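Local coordinates for protein BsaWI endonuclease (Geobacillus stearothermophilus, PDB 4ZSF) that probably cleaves DNA as a restriction endonuclease of the PD-(D/E)XK nuclease clan, in a process likely to need metal ions, at residues M183-W188 and R260-Y265. Numbering follows the deposited sequence.
Sequences MEAFFW and RQWFNY
Arg260 grips the turn after helix 172-184 through two backbone carbonyls: NE donates to Phe186 O at 2.9 Å, from 30° out of the carbonyl plane, and NH2 to Ala185 O at 3.0 Å, within it. Both bonds are bent. The same NH2 sits over one face of the Phe187 ring, offset toward its rim, in a cation-pi contact, Arg260 CZ lying 4.8 Å from the centroid of the Phe187 ring. With CG anti to the backbone N (chi1 -172°) and an extended chain, Arg260 runs past Phe186 CB to reach these groups. Replacing Arg260 by alanine removes both donors and the cation over Phe187, and is likely to leave the turn less firmly held against this segment. The Phe186 ring lies obliquely against the 260-263 backbone, CE1 3.4 Å from Gln261 O. Two nearly straight CA-H...O contacts, Phe186 CA to Phe263 O and Asn264 CA to Met183 O, bring the backbones together. Deeper in, Phe263 CZ packs on Trp188 CD1 at 3.8 Å. Met183 CE rests on Tyr265 CB. Around this shell, Asp131 of helix 129-140 forms a salt bridge with Arg260 NH1, and Trp267 stacks on Phe263. Phe186, with positive phi, closes the helix in a Schellman motif. The segment after helix 243-258 packs on this helix-to-strand turn, which leads into central strand 188-193 of the mixed nuclease sheet.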
ATOM      1  N   MET A 183     -20.849  13.124  -0.230  1.00 18.36           N
ATOM      2  CA  MET A 183     -21.643  14.380  -0.276  1.00 19.37           C
ATOM      3  C   MET A 183     -22.596  14.330  -1.463  1.00 20.56           C
ATOM      4  O   MET A 183     -23.737  14.794  -1.352  1.00 21.42           O
ATOM      5  CB  MET A 183     -20.713  15.621  -0.359  1.00 19.31           C
ATOM      6  CG  MET A 183     -19.823  15.713   0.904  1.00 20.19           C
ATOM      7  SD  MET A 183     -19.023  17.321   1.089  1.00 21.66           S
ATOM      8  CE  MET A 183     -17.858  17.254  -0.261  1.00 21.86           C
ATOM      9  N   GLU A 184     -22.137  13.793  -2.597  1.00 19.22           N
ATOM     10  CA  GLU A 184     -23.025  13.623  -3.739  1.00 20.80           C
ATOM     11  C   GLU A 184     -24.211  12.686  -3.462  1.00 19.94           C
ATOM     12  O   GLU A 184     -25.275  12.817  -4.116  1.00 24.53           O
ATOM     13  CB  GLU A 184     -22.271  13.056  -4.926  1.00 27.50           C
ATOM     14  CG  GLU A 184     -21.592  14.066  -5.711  1.00 40.23           C
ATOM     15  CD  GLU A 184     -20.855  13.384  -6.880  1.00 54.51           C
ATOM     16  OE1 GLU A 184     -21.369  12.350  -7.411  1.00 53.00           O
ATOM     17  OE2 GLU A 184     -19.753  13.874  -7.215  1.00 56.38           O
ATOM     18  N   ALA A 185     -23.999  11.756  -2.544  1.00 19.23           N
ATOM     19  CA  ALA A 185     -25.023  10.789  -2.110  1.00 20.77           C
ATOM     20  C   ALA A 185     -25.882  11.302  -0.982  1.00 20.93           C
ATOM     21  O   ALA A 185     -26.714  10.557  -0.477  1.00 21.71           O
ATOM     22  CB  ALA A 185     -24.365   9.488  -1.662  1.00 20.29           C
ATOM     23  N   PHE A 186     -25.675  12.563  -0.620  1.00 19.48           N
ATOM     24  CA  PHE A 186     -26.455  13.266   0.409  1.00 19.12           C
ATOM     25  C   PHE A 186     -26.259  12.612   1.766  1.00 19.54           C
ATOM     26  O   PHE A 186     -27.218  12.431   2.537  1.00 20.29           O
ATOM     27  CB  PHE A 186     -27.945  13.357   0.054  1.00 17.21           C
ATOM     28  CG  PHE A 186     -28.205  14.036  -1.264  1.00 19.48           C
ATOM     29  CD1 PHE A 186     -28.340  15.440  -1.345  1.00 20.27           C
ATOM     30  CD2 PHE A 186     -28.293  13.284  -2.422  1.00 16.84           C
ATOM     31  CE1 PHE A 186     -28.581  16.056  -2.567  1.00 20.66           C
ATOM     32  CE2 PHE A 186     -28.492  13.893  -3.657  1.00 20.62           C
ATOM     33  CZ  PHE A 186     -28.694  15.295  -3.731  1.00 22.54           C
ATOM     34  N   PHE A 187     -24.989  12.397   2.124  1.00 18.39           N
ATOM     35  CA  PHE A 187     -24.636  12.102   3.530  1.00 17.35           C
ATOM     36  C   PHE A 187     -23.723  13.211   4.055  1.00 16.22           C
ATOM     37  O   PHE A 187     -22.936  13.800   3.289  1.00 17.08           O
ATOM     38  CB  PHE A 187     -23.897  10.780   3.644  1.00 18.51           C
ATOM     39  CG  PHE A 187     -24.787   9.573   3.346  1.00 19.56           C
ATOM     40  CD1 PHE A 187     -24.915   9.074   2.044  1.00 18.97           C
ATOM     41  CD2 PHE A 187     -25.489   8.950   4.390  1.00 21.88           C
ATOM     42  CE1 PHE A 187     -25.755   7.953   1.786  1.00 22.92           C
ATOM     43  CE2 PHE A 187     -26.306   7.847   4.119  1.00 23.46           C
ATOM     44  CZ  PHE A 187     -26.437   7.367   2.855  1.00 20.53           C
ATOM     45  N   TRP A 188     -23.785  13.422   5.375  1.00 17.13           N
ATOM     46  CA  TRP A 188     -22.759  14.260   6.046  1.00 16.23           C
ATOM     47  C   TRP A 188     -21.429  13.585   5.874  1.00 19.43           C
ATOM     48  O   TRP A 188     -21.312  12.393   6.161  1.00 21.91           O
ATOM     49  CB  TRP A 188     -23.126  14.362   7.500  1.00 15.72           C
ATOM     50  CG  TRP A 188     -22.363  15.382   8.280  1.00 17.38           C
ATOM     51  CD1 TRP A 188     -21.993  16.657   7.876  1.00 17.24           C
ATOM     52  CD2 TRP A 188     -21.913  15.223   9.632  1.00 17.30           C
ATOM     53  NE1 TRP A 188     -21.372  17.286   8.940  1.00 16.09           N
ATOM     54  CE2 TRP A 188     -21.312  16.430  10.015  1.00 15.79           C
ATOM     55  CE3 TRP A 188     -21.986  14.165  10.567  1.00 18.07           C
ATOM     56  CZ2 TRP A 188     -20.779  16.619  11.310  1.00 17.95           C
ATOM     57  CZ3 TRP A 188     -21.461  14.346  11.833  1.00 19.86           C
ATOM     58  CH2 TRP A 188     -20.821  15.555  12.182  1.00 15.79           C
ATOM     59  N   ARG A 260     -33.069  16.751   3.305  1.00 18.33           N
ATOM     60  CA  ARG A 260     -31.874  16.050   2.781  1.00 17.41           C
ATOM     61  C   ARG A 260     -31.439  16.523   1.359  1.00 18.76           C
ATOM     62  O   ARG A 260     -30.247  16.425   0.973  1.00 21.95           O
ATOM     63  CB  ARG A 260     -32.157  14.541   2.770  1.00 17.59           C
ATOM     64  CG  ARG A 260     -30.910  13.757   2.425  1.00 19.67           C
ATOM     65  CD  ARG A 260     -31.167  12.228   2.517  1.00 19.86           C
ATOM     66  NE  ARG A 260     -29.964  11.488   2.085  1.00 19.69           N
ATOM     67  CZ  ARG A 260     -29.923  10.171   1.921  1.00 24.14           C
ATOM     68  NH1 ARG A 260     -31.009   9.452   2.136  1.00 21.27           N
ATOM     69  NH2 ARG A 260     -28.802   9.578   1.517  1.00 22.91           N
ATOM     70  N   GLN A 261     -32.378  17.081   0.590  1.00 17.19           N
ATOM     71  CA  GLN A 261     -32.090  17.490  -0.783  1.00 19.57           C
ATOM     72  C   GLN A 261     -31.044  18.624  -0.817  1.00 21.83           C
ATOM     73  O   GLN A 261     -30.421  18.871  -1.858  1.00 20.74           O
ATOM     74  CB  GLN A 261     -33.355  17.948  -1.512  1.00 18.97           C
ATOM     75  CG  GLN A 261     -34.025  19.240  -0.944  1.00 24.94           C
ATOM     76  CD  GLN A 261     -34.934  19.014   0.271  1.00 22.92           C
ATOM     77  OE1 GLN A 261     -35.142  17.877   0.729  1.00 21.59           O
ATOM     78  NE2 GLN A 261     -35.434  20.111   0.823  1.00 22.76           N
ATOM     79  N   TRP A 262     -30.893  19.325   0.295  1.00 20.85           N
ATOM     80  CA  TRP A 262     -29.895  20.405   0.296  1.00 23.07           C
ATOM     81  C   TRP A 262     -28.630  19.943   1.028  1.00 22.80           C
ATOM     82  O   TRP A 262     -27.757  20.760   1.353  1.00 23.96           O
ATOM     83  CB  TRP A 262     -30.487  21.704   0.889  1.00 20.59           C
ATOM     84  CG  TRP A 262     -31.638  22.184   0.058  1.00 21.27           C
ATOM     85  CD1 TRP A 262     -31.707  22.244  -1.322  1.00 22.49           C
ATOM     86  CD2 TRP A 262     -32.889  22.650   0.541  1.00 24.39           C
ATOM     87  NE1 TRP A 262     -32.937  22.693  -1.701  1.00 25.25           N
ATOM     88  CE2 TRP A 262     -33.686  22.958  -0.585  1.00 24.13           C
ATOM     89  CE3 TRP A 262     -33.431  22.800   1.836  1.00 23.03           C
ATOM     90  CZ2 TRP A 262     -34.997  23.447  -0.488  1.00 26.62           C
ATOM     91  CZ3 TRP A 262     -34.745  23.287   1.932  1.00 24.54           C
ATOM     92  CH2 TRP A 262     -35.507  23.609   0.772  1.00 26.57           C
ATOM     93  N   PHE A 263     -28.465  18.626   1.191  1.00 18.51           N
ATOM     94  CA  PHE A 263     -27.265  18.109   1.892  1.00 18.67           C
ATOM     95  C   PHE A 263     -26.217  17.624   0.901  1.00 19.93           C
ATOM     96  O   PHE A 263     -25.643  16.566   1.087  1.00 22.17           O
ATOM     97  CB  PHE A 263     -27.629  16.981   2.857  1.00 18.97           C
ATOM     98  CG  PHE A 263     -26.883  17.082   4.185  1.00 19.92           C
ATOM     99  CD1 PHE A 263     -25.499  17.206   4.202  1.00 18.70           C
ATOM    100  CD2 PHE A 263     -27.570  17.074   5.398  1.00 20.98           C
ATOM    101  CE1 PHE A 263     -24.779  17.350   5.429  1.00 19.17           C
ATOM    102  CE2 PHE A 263     -26.885  17.222   6.619  1.00 21.00           C
ATOM    103  CZ  PHE A 263     -25.481  17.326   6.647  1.00 19.37           C
ATOM    104  N   ASN A 264     -25.998  18.397  -0.161  1.00 22.39           N
ATOM    105  CA  ASN A 264     -24.862  18.160  -1.069  1.00 24.00           C
ATOM    106  C   ASN A 264     -23.622  18.865  -0.466  1.00 20.59           C
ATOM    107  O   ASN A 264     -23.625  19.254   0.709  1.00 20.19           O
ATOM    108  CB  ASN A 264     -25.126  18.673  -2.508  1.00 25.95           C
ATOM    109  CG  ASN A 264     -25.227  20.206  -2.579  1.00 26.58           C
ATOM    110  OD1 ASN A 264     -25.339  20.904  -1.549  1.00 26.64           O
ATOM    111  ND2 ASN A 264     -25.203  20.741  -3.793  1.00 26.50           N
ATOM    112  N   TYR A 265     -22.584  19.050  -1.281  1.00 21.77           N
ATOM    113  CA  TYR A 265     -21.334  19.632  -0.777  1.00 21.01           C
ATOM    114  C   TYR A 265     -21.510  21.044  -0.191  1.00 21.94           C
ATOM    115  O   TYR A 265     -20.679  21.479   0.578  1.00 21.55           O
ATOM    116  CB  TYR A 265     -20.252  19.616  -1.912  1.00 20.29           C
ATOM    117  CG  TYR A 265     -20.532  20.639  -2.989  1.00 21.28           C
ATOM    118  CD1 TYR A 265     -20.070  21.939  -2.851  1.00 22.94           C
ATOM    119  CD2 TYR A 265     -21.356  20.341  -4.107  1.00 25.21           C
ATOM    120  CE1 TYR A 265     -20.338  22.914  -3.816  1.00 27.93           C
ATOM    121  CE2 TYR A 265     -21.633  21.339  -5.078  1.00 29.58           C
ATOM    122  CZ  TYR A 265     -21.120  22.608  -4.892  1.00 30.64           C
ATOM    123  OH  TYR A 265     -21.363  23.593  -5.806  1.00 33.60           O
TER